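Local coordinates for aldehyde dehydrogenase 12 (Zea mays, PDB 6D97), which oxidises L-glutamate gamma-semialdehyde with NAD as cofactor, the last step of proline catabolism in plants, at residues A256-N259 and K260-L263; A75-Q78 and G79-K83; I229-E232 and Q233-L237. One frame throughout, in Å; residues are numbered along the deposited sequence.

Contact 1 of 3, residues A256-N259 and K260-L263; sequences AVMN and KLLL. With NAD (nicotinamide-adenine-dinucleotide), chain E.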
# COMPACT_ATOMS: atom_id res chain seq x y z
N ALA A 256 -17.59 29.67 -23.07
CA ALA A 256 -16.76 30.87 -23.08
C ALA A 256 -16.77 31.57 -21.73
O ALA A 256 -15.73 32.08 -21.28
CB ALA A 256 -17.23 31.82 -24.18
N VAL A 257 -17.93 31.63 -21.08
CA VAL A 257 -17.99 32.27 -19.77
C VAL A 257 -17.24 31.44 -18.74
O VAL A 257 -16.50 31.97 -17.91
CB VAL A 257 -19.45 32.50 -19.34
CG1 VAL A 257 -19.51 32.88 -17.88
CG2 VAL A 257 -20.09 33.58 -20.20
N MET A 258 -17.41 30.11 -18.78
CA MET A 258 -16.67 29.24 -17.87
C MET A 258 -15.17 29.41 -18.06
O MET A 258 -14.40 29.34 -17.09
CB MET A 258 -17.08 27.79 -18.07
CG MET A 258 -16.58 26.85 -16.98
SD MET A 258 -17.21 27.32 -15.36
CE MET A 258 -16.24 26.25 -14.30
N ASN A 259 -14.74 29.63 -19.30
CA ASN A 259 -13.33 29.88 -19.57
C ASN A 259 -12.86 31.14 -18.85
O ASN A 259 -11.80 31.15 -18.22
CB ASN A 259 -13.10 30.01 -21.07
CG ASN A 259 -11.77 29.42 -21.52
OD1 ASN A 259 -11.70 28.70 -22.51
ND2 ASN A 259 -10.71 29.72 -20.77
N LYS A 260 -13.66 32.21 -18.92
CA LYS A 260 -13.30 33.45 -18.23
C LYS A 260 -13.22 33.24 -16.73
O LYS A 260 -12.32 33.77 -16.07
CB LYS A 260 -14.31 34.55 -18.55
CG LYS A 260 -14.45 34.92 -20.01
CD LYS A 260 -15.47 36.04 -20.14
CE LYS A 260 -16.27 35.96 -21.42
NZ LYS A 260 -15.46 36.29 -22.62
N LEU A 261 -14.16 32.48 -16.16
CA LEU A 261 -14.15 32.24 -14.72
C LEU A 261 -12.88 31.51 -14.30
O LEU A 261 -12.30 31.82 -13.26
CB LEU A 261 -15.39 31.46 -14.30
CG LEU A 261 -15.41 30.99 -12.85
CD1 LEU A 261 -15.34 32.18 -11.90
CD2 LEU A 261 -16.65 30.16 -12.58
N LEU A 262 -12.44 30.54 -15.11
CA LEU A 262 -11.22 29.80 -14.79
C LEU A 262 -10.01 30.71 -14.77
O LEU A 262 -9.14 30.58 -13.90
CB LEU A 262 -11.01 28.67 -15.80
CG LEU A 262 -12.04 27.53 -15.84
CD1 LEU A 262 -11.71 26.55 -16.96
CD2 LEU A 262 -12.10 26.82 -14.50
N LEU A 263 -9.92 31.64 -15.72
CA LEU A 263 -8.77 32.53 -15.78
C LEU A 263 -8.87 33.67 -14.77
O LEU A 263 -7.84 34.26 -14.42
CB LEU A 263 -8.62 33.08 -17.19
CG LEU A 263 -8.24 32.00 -18.21
CD1 LEU A 263 -8.33 32.52 -19.64
CD2 LEU A 263 -6.84 31.49 -17.91
PA NAD E . -17.27 19.71 -24.77
O1A NAD E . -15.72 19.90 -24.75
O2A NAD E . -18.05 20.27 -25.85
O5B NAD E . -18.09 20.29 -23.69
C5B NAD E . -18.01 19.76 -22.39
C4B NAD E . -18.14 20.81 -21.29
O4B NAD E . -17.10 21.76 -21.31
C3B NAD E . -19.45 21.53 -21.31
O3B NAD E . -19.91 21.74 -20.03
C2B NAD E . -19.10 22.80 -21.96
O2B NAD E . -19.97 23.80 -21.59
C1B NAD E . -17.73 23.01 -21.44
N9A NAD E . -16.89 23.87 -22.24
C8A NAD E . -16.81 23.97 -23.62
N7A NAD E . -15.88 24.87 -23.95
C5A NAD E . -15.31 25.39 -22.80
C6A NAD E . -14.33 26.32 -22.53
N6A NAD E . -13.67 26.99 -23.62
N1A NAD E . -13.99 26.61 -21.26
C2A NAD E . -14.60 26.00 -20.21
N3A NAD E . -15.57 25.08 -20.43
C4A NAD E . -15.93 24.76 -21.69
O3 NAD E . -17.83 18.35 -24.80
PN NAD E . -18.70 17.71 -25.97
O1N NAD E . -18.76 16.20 -25.55
O2N NAD E . -20.10 18.26 -25.97
O5D NAD E . -18.08 17.81 -27.34

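Contact 2 of 3, residues A75-Q78 and G79-K83; sequences AEVQ and GTEIK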
# COMPACT_ATOMS: atom_id res chain seq x y z
N ALA A 75 -30.47 29.10 -16.10
CA ALA A 75 -30.01 30.42 -15.66
C ALA A 75 -28.53 30.58 -15.97
O ALA A 75 -27.66 30.55 -15.10
CB ALA A 75 -30.29 30.62 -14.18
N GLU A 76 -28.24 30.76 -17.26
CA GLU A 76 -26.85 30.82 -17.70
C GLU A 76 -26.23 32.16 -17.30
O GLU A 76 -26.75 33.22 -17.64
CB GLU A 76 -26.75 30.59 -19.20
CG GLU A 76 -26.79 29.10 -19.56
CD GLU A 76 -26.44 28.83 -21.01
OE1 GLU A 76 -26.51 29.77 -21.82
OE2 GLU A 76 -26.07 27.67 -21.32
N VAL A 77 -25.12 32.09 -16.58
CA VAL A 77 -24.41 33.27 -16.11
C VAL A 77 -23.60 33.85 -17.26
O VAL A 77 -22.99 33.12 -18.05
CB VAL A 77 -23.50 32.91 -14.92
CG1 VAL A 77 -22.63 34.09 -14.51
CG2 VAL A 77 -24.34 32.43 -13.75
N GLN A 78 -23.58 35.18 -17.36
CA GLN A 78 -22.82 35.86 -18.39
C GLN A 78 -21.45 36.27 -17.86
O GLN A 78 -21.17 36.17 -16.66
CB GLN A 78 -23.60 37.07 -18.91
CG GLN A 78 -24.80 36.69 -19.79
CD GLN A 78 -25.95 37.67 -19.67
OE1 GLN A 78 -25.86 38.80 -20.15
NE2 GLN A 78 -27.03 37.24 -19.02
N GLY A 79 -20.59 36.71 -18.77
CA GLY A 79 -19.19 36.93 -18.42
C GLY A 79 -18.99 38.01 -17.38
O GLY A 79 -17.97 38.02 -16.69
N THR A 80 -19.95 38.93 -17.24
CA THR A 80 -19.85 40.01 -16.28
C THR A 80 -20.75 39.80 -15.06
O THR A 80 -21.05 40.77 -14.35
CB THR A 80 -20.17 41.35 -16.94
OG1 THR A 80 -21.33 41.22 -17.77
CG2 THR A 80 -18.98 41.83 -17.77
N GLU A 81 -21.19 38.58 -14.81
CA GLU A 81 -21.89 38.28 -13.56
C GLU A 81 -21.29 37.06 -12.87
O GLU A 81 -22.00 36.27 -12.24
CB GLU A 81 -23.39 38.10 -13.80
CG GLU A 81 -23.77 37.45 -15.11
CD GLU A 81 -25.24 37.08 -15.16
OE1 GLU A 81 -25.76 36.79 -16.26
OE2 GLU A 81 -25.88 37.07 -14.08
N ILE A 82 -19.97 36.91 -12.94
CA ILE A 82 -19.28 35.78 -12.32
C ILE A 82 -18.54 36.16 -11.04
O ILE A 82 -17.83 35.32 -10.48
CB ILE A 82 -18.28 35.13 -13.31
CG1 ILE A 82 -17.18 36.11 -13.68
CG2 ILE A 82 -19.00 34.61 -14.54
CD1 ILE A 82 -15.95 35.46 -14.29
N LYS A 83 -18.69 37.40 -10.56
CA LYS A 83 -17.93 37.84 -9.39
C LYS A 83 -18.26 37.01 -8.16
O LYS A 83 -17.37 36.66 -7.38
CB LYS A 83 -18.20 39.32 -9.11
CG LYS A 83 -17.16 39.98 -8.20
CD LYS A 83 -17.59 41.35 -7.73
CE LYS A 83 -16.48 42.03 -6.94
NZ LYS A 83 -16.93 43.30 -6.31

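Contact 3 of 3, residues I229-E232 and Q233-L237; sequences IVME and QMIRL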
# COMPACT_ATOMS: atom_id res chain seq x y z
N ILE A 229 -29.84 19.90 -15.42
CA ILE A 229 -30.98 19.75 -14.52
C ILE A 229 -30.77 18.55 -13.60
O ILE A 229 -31.23 18.56 -12.45
CB ILE A 229 -32.29 19.63 -15.33
CG1 ILE A 229 -33.50 19.81 -14.42
CG2 ILE A 229 -32.37 18.29 -16.06
CD1 ILE A 229 -34.80 20.10 -15.17
N VAL A 230 -30.05 17.53 -14.08
CA VAL A 230 -29.88 16.31 -13.30
C VAL A 230 -29.05 16.58 -12.06
O VAL A 230 -29.46 16.29 -10.93
CB VAL A 230 -29.26 15.21 -14.17
CG1 VAL A 230 -28.97 13.98 -13.32
CG2 VAL A 230 -30.17 14.87 -15.33
N MET A 231 -27.86 17.16 -12.25
CA MET A 231 -27.01 17.47 -11.11
C MET A 231 -27.64 18.51 -10.21
O MET A 231 -27.38 18.53 -9.00
CB MET A 231 -25.63 17.94 -11.57
CG MET A 231 -24.63 16.83 -11.70
SD MET A 231 -24.57 15.71 -10.28
CE MET A 231 -23.81 16.76 -9.05
N GLU A 232 -28.48 19.39 -10.77
CA GLU A 232 -29.19 20.35 -9.93
C GLU A 232 -30.09 19.63 -8.94
O GLU A 232 -30.10 19.95 -7.75
CB GLU A 232 -29.99 21.31 -10.81
CG GLU A 232 -30.28 22.65 -10.14
CD GLU A 232 -31.75 22.96 -10.06
OE1 GLU A 232 -32.15 24.06 -10.48
OE2 GLU A 232 -32.52 22.11 -9.56
N GLN A 233 -30.85 18.64 -9.42
CA GLN A 233 -31.66 17.81 -8.53
C GLN A 233 -30.79 17.01 -7.58
O GLN A 233 -31.13 16.85 -6.40
CB GLN A 233 -32.55 16.89 -9.36
CG GLN A 233 -33.48 17.62 -10.31
CD GLN A 233 -34.41 18.58 -9.59
OE1 GLN A 233 -35.21 18.17 -8.75
NE2 GLN A 233 -34.31 19.86 -9.91
N MET A 234 -29.65 16.50 -8.06
CA MET A 234 -28.76 15.73 -7.20
C MET A 234 -28.20 16.60 -6.08
O MET A 234 -28.05 16.13 -4.94
CB MET A 234 -27.64 15.11 -8.02
CG MET A 234 -26.74 14.19 -7.22
SD MET A 234 -27.63 12.75 -6.60
CE MET A 234 -26.61 12.34 -5.19
N ILE A 235 -27.90 17.86 -6.37
CA ILE A 235 -27.36 18.76 -5.36
C ILE A 235 -28.41 19.05 -4.29
O ILE A 235 -28.09 19.16 -3.10
CB ILE A 235 -26.83 20.05 -6.01
CG1 ILE A 235 -25.58 19.74 -6.82
CG2 ILE A 235 -26.51 21.08 -4.95
CD1 ILE A 235 -25.15 20.88 -7.72
N ARG A 236 -29.67 19.19 -4.69
CA ARG A 236 -30.75 19.37 -3.72
C ARG A 236 -30.85 18.17 -2.79
O ARG A 236 -31.03 18.33 -1.58
CB ARG A 236 -32.07 19.62 -4.44
CG ARG A 236 -32.04 20.86 -5.30
CD ARG A 236 -33.37 21.15 -5.97
NE ARG A 236 -33.30 22.39 -6.75
CZ ARG A 236 -33.56 23.59 -6.26
NH1 ARG A 236 -33.92 23.73 -4.99
NH2 ARG A 236 -33.45 24.67 -7.03
N LEU A 237 -30.74 16.96 -3.35
CA LEU A 237 -30.69 15.76 -2.52
C LEU A 237 -29.49 15.81 -1.58
O LEU A 237 -29.62 15.51 -0.38
CB LEU A 237 -30.63 14.52 -3.42
CG LEU A 237 -30.56 13.09 -2.88
CD1 LEU A 237 -30.88 12.12 -4.02
CD2 LEU A 237 -29.22 12.72 -2.23

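Contact 1 of 3, residues A256-N259 and K260-L263
Ala256 O accepts the backbone N-H of Lys260 at 3.1 Å, an i to i+4 bond, and the lysine's CG lies against the same oxygen. Val257 O takes Leu261 N in the same way; the side chain of Val257 packs on Ile82 instead. At Met258 the thioether chain runs with CG anti to the backbone N (chi1 -168°) and bends at chi2, which brings Met258 SD to 4.0 Å from Leu261 CD2 and Met258 CE to 4.2 Å from Leu262 CD2. The start of that chain meets the cofactor: Met258 CB is 3.7 Å from C2A of the NAD adenine. Helix 255-265 thus forms one wall of the adenine pocket in the Rossmann-type NAD-binding domain. Asn259 adds the polar contact, its OD1 receiving the adenine amino group N6A at 2.8 Å with an N-H...O angle of 161°. Lys281 NZ also bonds to OD1, while Asp285 takes ND2, so both ends of the amide are engaged and its rotation is fixed. Asn259 ND2 further lies alongside Leu263, 3.8 Å from Leu263 CD1. A leucine in place of Asn259 would probably leave the adenine N6A, Lys281 and Asp285 each without this amide partner.

Contact 2 of 3, residues A75-Q78 and G79-K83
Gln78 and Glu81 are the ends of a tight turn, Val77 packs just before it, and the carboxylate of Glu81 folds back over its start. Gln78 N donates to Glu81 OE1 at 2.9 Å, meeting the oxygen from above the carboxylate plane, 41° out of it. The return bond runs from Glu81 N to Gln78 O at 3.0 Å and closes a type I beta turn from Gln78 to Glu81; its N-H...O angle of 166° is nearly straight. Glu81 reaches back because CG sits between its own backbone N and carbonyl carbon (chi1 35°), with the chain extended beyond. The Gln78 amide stands almost perpendicular to that carboxylate; Gln78 NE2 is 3.1 Å from Glu81 OE1, but the angle is too poor for a hydrogen bond. Val77 CG1 packs 3.6 Å from Glu81 CG and 3.7 Å from Ile82 CG2. Ile82, at the N-cap position of helix 83-90, also sends its CG2 to within 3.4 Å of Gln78 O. Glu81 OE2 accepts a weak hydrogen bond from Ala57 N. With one carboxylate oxygen on the backbone of Gln78 and the other reaching the neighbouring loop, Glu81 joins the turn to that loop, and its negative charge is probably eased by these two amide N-H groups.

Contact 3 of 3, residues I229-E232 and Q233-L237
Glu232 and Arg236, one helical turn apart, form a salt bridge in which Arg236 NE donates to Glu232 OE2 at 2.9 Å. The N-H...O angle is 177°, and OE2 lies in the guanidinium plane, yet the donor stands well above the carboxylate plane. Arg236 reaches it with a chain extended from CG to NE, beside the glutamate's. Glu232 OE1 accepts Gln46 N, so each oxygen has a donor; the guanidinium also makes a cation-pi contact with Trp53. These partners tie helix 229-240, the connection of a beta-alpha-beta unit between strands 218-223 and 249-251, to strand 43-49 and the nearby Trp53. Gln233 bends at chi2 (-60°), bringing its NE2 2.9 Å from Glu232 OE2, at an angle too poor for a hydrogen bond; Gln233 NE2 is hydrogen-bonded outside the two segments, and Gln233 OE1 accepts Thr31 N. Four backbone carbonyls, of Ile229 to Glu232, are satisfied by i to i+4 bonds: Ile229 O accepts Gln233 N, Val230 O takes Met234 N, Met231 O takes Ile235 N at 2.8 Å, and Glu232 O takes Arg236 N. On the apolar side, Met231 SD lies 3.9 Å from Met234 CB, and the Met231 side chain crosses that of Ile235 at about a right angle, with Met231 CE 4.1 Å from Ile235 CG1.

In the fold
From the N terminus the contacts follow in series, contact 2, then contact 3, then contact 1; each is local, and none nests in or crosses another. Contact 2 closes the turn between strand 70-74 and helix 83-90. Contact 3 lies on the helix leading into strand 249-251, and contact 1 on helix 255-265, which follows that strand and precedes strand 269-273 along the chain, both strands belonging to one parallel sheet. Contacts 1 and 2 touch: Val257 CG2 lies 3.5 Å from Gly79 N and Leu261 CA 3.7 Å from Ile82 CD1, so the turn packs on helix 255-265. Contact 3 stays separate, its nearest atoms about 8 Å from contact 2 and about 12 Å from contact 1.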